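Local coordinates for uncharacterized protein (Bacteroides uniformis, PDB 4K61) that is of unknown function but belongs to the DUF2874 family and has a PepSY-like, putative beta-lactamase-inhibitor-like domain, at residues D63-A68 with S96-E101; V100-A105 with Y111-T116. All coordinates share one frame; numbering follows the deposited sequence. Where two conformers were deposited one is given.

Contact 1 of 2, residues D63-A68 with S96-E101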
loop_
_atom_site.group_PDB
_atom_site.type_symbol
_atom_site.label_atom_id
_atom_site.label_comp_id
_atom_site.label_asym_id
_atom_site.label_seq_id
_atom_site.Cartn_x
_atom_site.Cartn_y
_atom_site.Cartn_z
ATOM N N ASP A 63 -2.057 5.812 14.002
ATOM C CA ASP A 63 -2.978 6.927 14.279
ATOM C C ASP A 63 -4.121 7.015 13.265
ATOM O O ASP A 63 -5.200 7.481 13.586
ATOM C CB ASP A 63 -2.249 8.286 14.215
ATOM C CG ASP A 63 -1.243 8.497 15.347
ATOM O OD1 ASP A 63 -1.039 7.584 16.178
ATOM O OD2 ASP A 63 -0.660 9.610 15.382
ATOM N N GLU A 64 -3.851 6.565 12.047
ATOM C CA GLU A 64 -4.758 6.715 10.907
ATOM C C GLU A 64 -5.704 5.553 10.672
ATOM O O GLU A 64 -6.630 5.688 9.867
ATOM C CB GLU A 64 -3.950 6.930 9.635
ATOM C CG GLU A 64 -3.074 8.172 9.649
ATOM C CD GLU A 64 -3.872 9.460 9.555
ATOM O OE1 GLU A 64 -5.064 9.429 9.202
ATOM O OE2 GLU A 64 -3.305 10.532 9.804
ATOM N N VAL A 65 -5.526 4.455 11.397
ATOM C CA VAL A 65 -6.322 3.261 11.120
ATOM C C VAL A 65 -7.655 3.305 11.853
ATOM O O VAL A 65 -7.815 4.024 12.830
ATOM C CB VAL A 65 -5.544 1.953 11.430
ATOM C CG1 VAL A 65 -4.174 1.949 10.757
ATOM C CG2 VAL A 65 -5.420 1.677 12.921
ATOM N N PRO A 66 -8.640 2.555 11.342
ATOM C CA PRO A 66 -9.854 2.416 12.112
ATOM C C PRO A 66 -9.587 1.844 13.510
ATOM O O PRO A 66 -8.768 0.944 13.656
ATOM C CB PRO A 66 -10.688 1.442 11.270
ATOM C CG PRO A 66 -10.194 1.625 9.860
ATOM C CD PRO A 66 -8.701 1.850 10.047
ATOM N N PRO A 67 -10.316 2.323 14.536
ATOM C CA PRO A 67 -10.207 1.742 15.869
ATOM C C PRO A 67 -10.264 0.204 15.908
ATOM O O PRO A 67 -9.492 -0.418 16.640
ATOM C CB PRO A 67 -11.406 2.362 16.612
ATOM C CG PRO A 67 -11.593 3.680 15.956
ATOM C CD PRO A 67 -11.254 3.456 14.508
ATOM N N ALA A 68 -11.153 -0.404 15.117
ATOM C CA ALA A 68 -11.278 -1.867 15.070
ATOM C C ALA A 68 -9.957 -2.515 14.666
ATOM O O ALA A 68 -9.580 -3.548 15.199
ATOM C CB ALA A 68 -12.375 -2.279 14.089
ATOM N N SER A 96 -11.171 -2.755 0.717
ATOM C CA SER A 96 -9.895 -2.158 1.122
ATOM C C SER A 96 -9.203 -2.992 2.221
ATOM O O SER A 96 -9.811 -3.799 2.925
ATOM C CB SER A 96 -10.106 -0.737 1.629
ATOM O OG SER A 96 -10.610 0.071 0.579
ATOM N N ILE A 97 -7.915 -2.756 2.362
ATOM C CA ILE A 97 -7.059 -3.491 3.300
ATOM C C ILE A 97 -6.182 -2.511 4.042
ATOM O O ILE A 97 -5.640 -1.578 3.421
ATOM C CB ILE A 97 -6.172 -4.504 2.539
ATOM C CG1 ILE A 97 -7.026 -5.617 1.942
ATOM C CG2 ILE A 97 -5.081 -5.073 3.448
ATOM C CD1 ILE A 97 -6.233 -6.487 0.973
ATOM N N VAL A 98 -6.003 -2.709 5.360
ATOM C CA VAL A 98 -4.934 -2.035 6.091
ATOM C C VAL A 98 -3.735 -2.994 6.167
ATOM O O VAL A 98 -3.845 -4.075 6.751
ATOM C CB VAL A 98 -5.312 -1.628 7.525
ATOM C CG1 VAL A 98 -4.198 -0.827 8.177
ATOM C CG2 VAL A 98 -6.593 -0.820 7.541
ATOM N N ALA A 99 -2.613 -2.604 5.572
ATOM C CA ALA A 99 -1.422 -3.432 5.584
ATOM C C ALA A 99 -0.464 -2.869 6.636
ATOM O O ALA A 99 -0.061 -1.678 6.594
ATOM C CB ALA A 99 -0.767 -3.461 4.227
ATOM N N VAL A 100 -0.132 -3.701 7.616
ATOM C CA VAL A 100 0.763 -3.272 8.699
ATOM C C VAL A 100 2.050 -4.086 8.637
ATOM O O VAL A 100 2.006 -5.313 8.562
ATOM C CB VAL A 100 0.124 -3.496 10.070
ATOM C CG1 VAL A 100 1.103 -3.096 11.145
ATOM C CG2 VAL A 100 -1.178 -2.724 10.166
ATOM N N GLU A 101 3.196 -3.404 8.651
ATOM C CA GLU A 101 4.482 -4.098 8.714
ATOM C C GLU A 101 5.113 -3.873 10.073
ATOM O O GLU A 101 5.198 -2.725 10.529
ATOM C CB GLU A 101 5.445 -3.660 7.615
ATOM C CG GLU A 101 6.662 -4.575 7.586
ATOM C CD GLU A 101 7.442 -4.547 6.273
ATOM O OE1 GLU A 101 6.843 -4.220 5.218
ATOM O OE2 GLU A 101 8.642 -4.921 6.294
#
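Val65 meets Val98 through one methyl from each side chain. Val65 CG1 lies 3.8 Å from Val98 CG1, and the two side chains cross at about a right angle. No hydrogen bond links 63-68 with 96-101. The contact is small, burying 95 Å² in all.

The two residues stand on different parts of the fold. Val65 sits in the short loop between a 3-10 turn and helix 67-75. Val98 lies on strand 97-103 of the antiparallel sheet. Their CA atoms are 7.4 Å apart, so the side chains bridge the gap between the backbones. Both side chains point toward the opposite segment. At Val98, CG1 is anti to the backbone N (chi1 -175°), which carries this methyl to Val65. The other methyl, CG2, is turned toward Pro66.

The close part of the contact is the valine pair, at ordinary van der Waals distance. Both valines are buried, and other residues surround them. Val65 also touches Trp59, Val86 of strand 82-90 and Tyr70 of helix 67-75. Val98 also touches Trp88 and, on the helix, Val69.

The side at Pro66 is looser. Its CD comes to 4.2 Å from Val98 CG2, and the residue is partly exposed. Pro66 occupies the N-cap position of helix 67-75. Pro67, the next residue, is open to solvent.

The contact joins the loop leading into helix 67-75, as far as its N-cap, to the face of the sheet that carries Val98. Its chemistry is wholly apolar. Attraction comes from dispersion and from the exclusion of water. The fit depends on close apolar surfaces, with no directional bond across the two segments.

Contact 2 of 2, residues V100-A105 with Y111-T116; sequences VEVGMA and YQILFT
The Tyr111 ring receives the side chains of Met104 and Val102 at its edge, near the ring plane, and neither lies over a face. The ring belongs to a beta hairpin of strands 97-103 and 110-115, part of the chain's antiparallel sheet, within a PepSY-like family region. Met104 is a selenomethionine. Its CG is 3.5 Å from Tyr111 CE2. Its SE sits 5.1 Å from the centroid of the Tyr111 ring and 80° off the ring normal, a Met-aromatic contact at the edge. The bend at chi2 (-62°) brings SE beside the ring. Tyr78, outside these segments, also packs edge-to-face with Tyr111. The Phe115 ring is met obliquely by Val100, whose CG2 is 3.8 Å from Phe115 CE1.

Val100 with Ile113 and Val102 with Tyr111 are hydrogen-bonded pairs. Glu101 with Gln112 is the non-hydrogen-bonded pair between them. Val100 N donates to Ile113 O at 2.8 Å, nearly straight at 174°. Ile113 N returns the bond to Val100 O. Val102 and Tyr111 exchange a second pair of backbone bonds. Tyr111 O also receives a CA-H...O contact from Glu101 CA.

Val100, Val102, Tyr111 and Ile113 share one face of the sheet, where Val102 CG2 reaches Ile113 CD1 at 3.9 Å. Helix 67-75 packs on this face.

Glu101 and Gln112 project from the other face. Gln112 OE1 is hydrogen-bonded to Arg125 NH2 and NE2 to Pro133 O. A water accepts from Gln112 NE2 at 2.9 Å and, in one of the two Glu101 conformers, donates to Glu101 OE1 at 3.1 Å.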
loop_
_atom_site.group_PDB
_atom_site.type_symbol
_atom_site.label_atom_id
_atom_site.label_comp_id
_atom_site.label_asym_id
_atom_site.label_seq_id
_atom_site.Cartn_x
_atom_site.Cartn_y
_atom_site.Cartn_z
ATOM N N VAL A 100 -0.132 -3.701 7.616
ATOM C CA VAL A 100 0.763 -3.272 8.699
ATOM C C VAL A 100 2.050 -4.086 8.637
ATOM O O VAL A 100 2.006 -5.313 8.562
ATOM C CB VAL A 100 0.124 -3.496 10.070
ATOM C CG1 VAL A 100 1.103 -3.096 11.145
ATOM C CG2 VAL A 100 -1.178 -2.724 10.166
ATOM N N GLU A 101 3.196 -3.404 8.651
ATOM C CA GLU A 101 4.482 -4.098 8.714
ATOM C C GLU A 101 5.113 -3.873 10.073
ATOM O O GLU A 101 5.198 -2.725 10.529
ATOM C CB GLU A 101 5.445 -3.660 7.615
ATOM C CG GLU A 101 6.662 -4.575 7.586
ATOM C CD GLU A 101 7.442 -4.547 6.273
ATOM O OE1 GLU A 101 6.843 -4.220 5.218
ATOM O OE2 GLU A 101 8.642 -4.921 6.294
ATOM N N VAL A 102 5.546 -4.966 10.706
ATOM C CA VAL A 102 6.224 -4.888 11.996
ATOM C C VAL A 102 7.608 -5.512 11.932
ATOM O O VAL A 102 7.796 -6.517 11.233
ATOM C CB VAL A 102 5.433 -5.574 13.111
ATOM C CG1 VAL A 102 4.109 -4.873 13.318
ATOM C CG2 VAL A 102 5.193 -7.050 12.819
ATOM N N GLY A 103 8.530 -4.952 12.713
ATOM C CA GLY A 103 9.855 -5.516 12.941
ATOM C C GLY A 103 9.845 -6.041 14.372
ATOM O O GLY A 103 9.336 -5.381 15.265
HETATM N N MSE A 104 10.367 -7.246 14.599
HETATM C CA MSE A 104 10.310 -7.863 15.945
HETATM C C MSE A 104 11.506 -7.522 16.783
HETATM O O MSE A 104 12.490 -6.935 16.297
HETATM C CB MSE A 104 10.125 -9.377 15.875
HETATM C CG MSE A 104 8.920 -9.793 15.044
HETATM SE SE MSE A 104 7.167 -9.148 15.725
HETATM C CE MSE A 104 7.208 -10.194 17.407
ATOM N N ALA A 105 11.408 -7.904 18.059
ATOM C CA ALA A 105 12.436 -7.650 19.073
ATOM C C ALA A 105 13.856 -7.985 18.613
ATOM O O ALA A 105 14.771 -7.165 18.770
ATOM C CB ALA A 105 12.118 -8.429 20.341
ATOM N N TYR A 111 7.241 -8.875 9.586
ATOM C CA TYR A 111 5.948 -9.463 9.217
ATOM C C TYR A 111 5.056 -8.416 8.596
ATOM O O TYR A 111 5.099 -7.225 8.982
ATOM C CB TYR A 111 5.212 -10.062 10.423
ATOM C CG TYR A 111 5.938 -11.193 11.089
ATOM C CD1 TYR A 111 5.954 -12.468 10.516
ATOM C CD2 TYR A 111 6.621 -11.005 12.273
ATOM C CE1 TYR A 111 6.650 -13.523 11.100
ATOM C CE2 TYR A 111 7.305 -12.060 12.880
ATOM C CZ TYR A 111 7.313 -13.312 12.287
ATOM O OH TYR A 111 7.992 -14.341 12.882
ATOM N N GLN A 112 4.279 -8.839 7.616
ATOM C CA GLN A 112 3.238 -8.023 7.051
ATOM C C GLN A 112 1.889 -8.653 7.369
ATOM O O GLN A 112 1.642 -9.835 7.031
ATOM C CB GLN A 112 3.403 -7.897 5.564
ATOM C CG GLN A 112 2.303 -7.078 4.889
ATOM C CD GLN A 112 2.367 -7.246 3.378
ATOM O OE1 GLN A 112 1.936 -8.276 2.818
ATOM N NE2 GLN A 112 2.894 -6.239 2.719
ATOM N N ILE A 113 1.011 -7.866 7.965
ATOM C CA ILE A 113 -0.317 -8.344 8.364
ATOM C C ILE A 113 -1.373 -7.521 7.626
ATOM O O ILE A 113 -1.340 -6.274 7.646
ATOM C CB ILE A 113 -0.502 -8.195 9.903
ATOM C CG1 ILE A 113 0.680 -8.798 10.688
ATOM C CG2 ILE A 113 -1.792 -8.864 10.347
ATOM C CD1 ILE A 113 1.676 -7.775 11.182
ATOM N N LEU A 114 -2.318 -8.219 6.991
ATOM C CA LEU A 114 -3.393 -7.599 6.224
ATOM C C LEU A 114 -4.691 -7.714 7.009
ATOM O O LEU A 114 -5.078 -8.793 7.394
ATOM C CB LEU A 114 -3.523 -8.242 4.872
ATOM C CG LEU A 114 -2.260 -8.333 4.030
ATOM C CD1 LEU A 114 -2.622 -8.919 2.666
ATOM C CD2 LEU A 114 -1.574 -6.979 3.889
ATOM N N PHE A 115 -5.291 -6.552 7.283
ATOM C CA PHE A 115 -6.528 -6.445 8.005
ATOM C C PHE A 115 -7.635 -5.926 7.085
ATOM O O PHE A 115 -7.396 -5.031 6.254
ATOM C CB PHE A 115 -6.397 -5.423 9.127
ATOM C CG PHE A 115 -5.438 -5.792 10.209
ATOM C CD1 PHE A 115 -4.098 -5.448 10.123
ATOM C CD2 PHE A 115 -5.887 -6.460 11.346
ATOM C CE1 PHE A 115 -3.229 -5.740 11.168
ATOM C CE2 PHE A 115 -5.025 -6.792 12.357
ATOM C CZ PHE A 115 -3.697 -6.428 12.286
ATOM N N THR A 116 -8.858 -6.411 7.265
ATOM C CA THR A 116 -10.011 -5.732 6.705
ATOM C C THR A 116 -10.236 -4.430 7.502
ATOM O O THR A 116 -9.688 -4.268 8.598
ATOM C CB THR A 116 -11.295 -6.573 6.830
ATOM O OG1 THR A 116 -11.624 -6.745 8.209
ATOM C CG2 THR A 116 -11.094 -7.930 6.192
HETATM O O HOH W 1 3.863 -4.101 4.360
#

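Contacts 1 and 2 both use strand 97-103. Their segments overlap at Val100 and Glu101, which touch only in contact 2. Their centres are 10 Å apart. They meet directly where 111-116 pairs on into the 96-101 part of the strand, with a probable hydrogen bond of 2.9 Å from Val98 N to Phe115 O. Ala99 CB packs on Leu114 CD2 at 3.6 Å. Contact 2 ties the strand to its sheet neighbour by backbone bonds, while contact 1 joins the loop before helix 67-75 to the strand through side chains alone. The helix links them further, since Val69 touches both Val98 and Phe115, and Phe73 touches Val100, Val102 and Phe115.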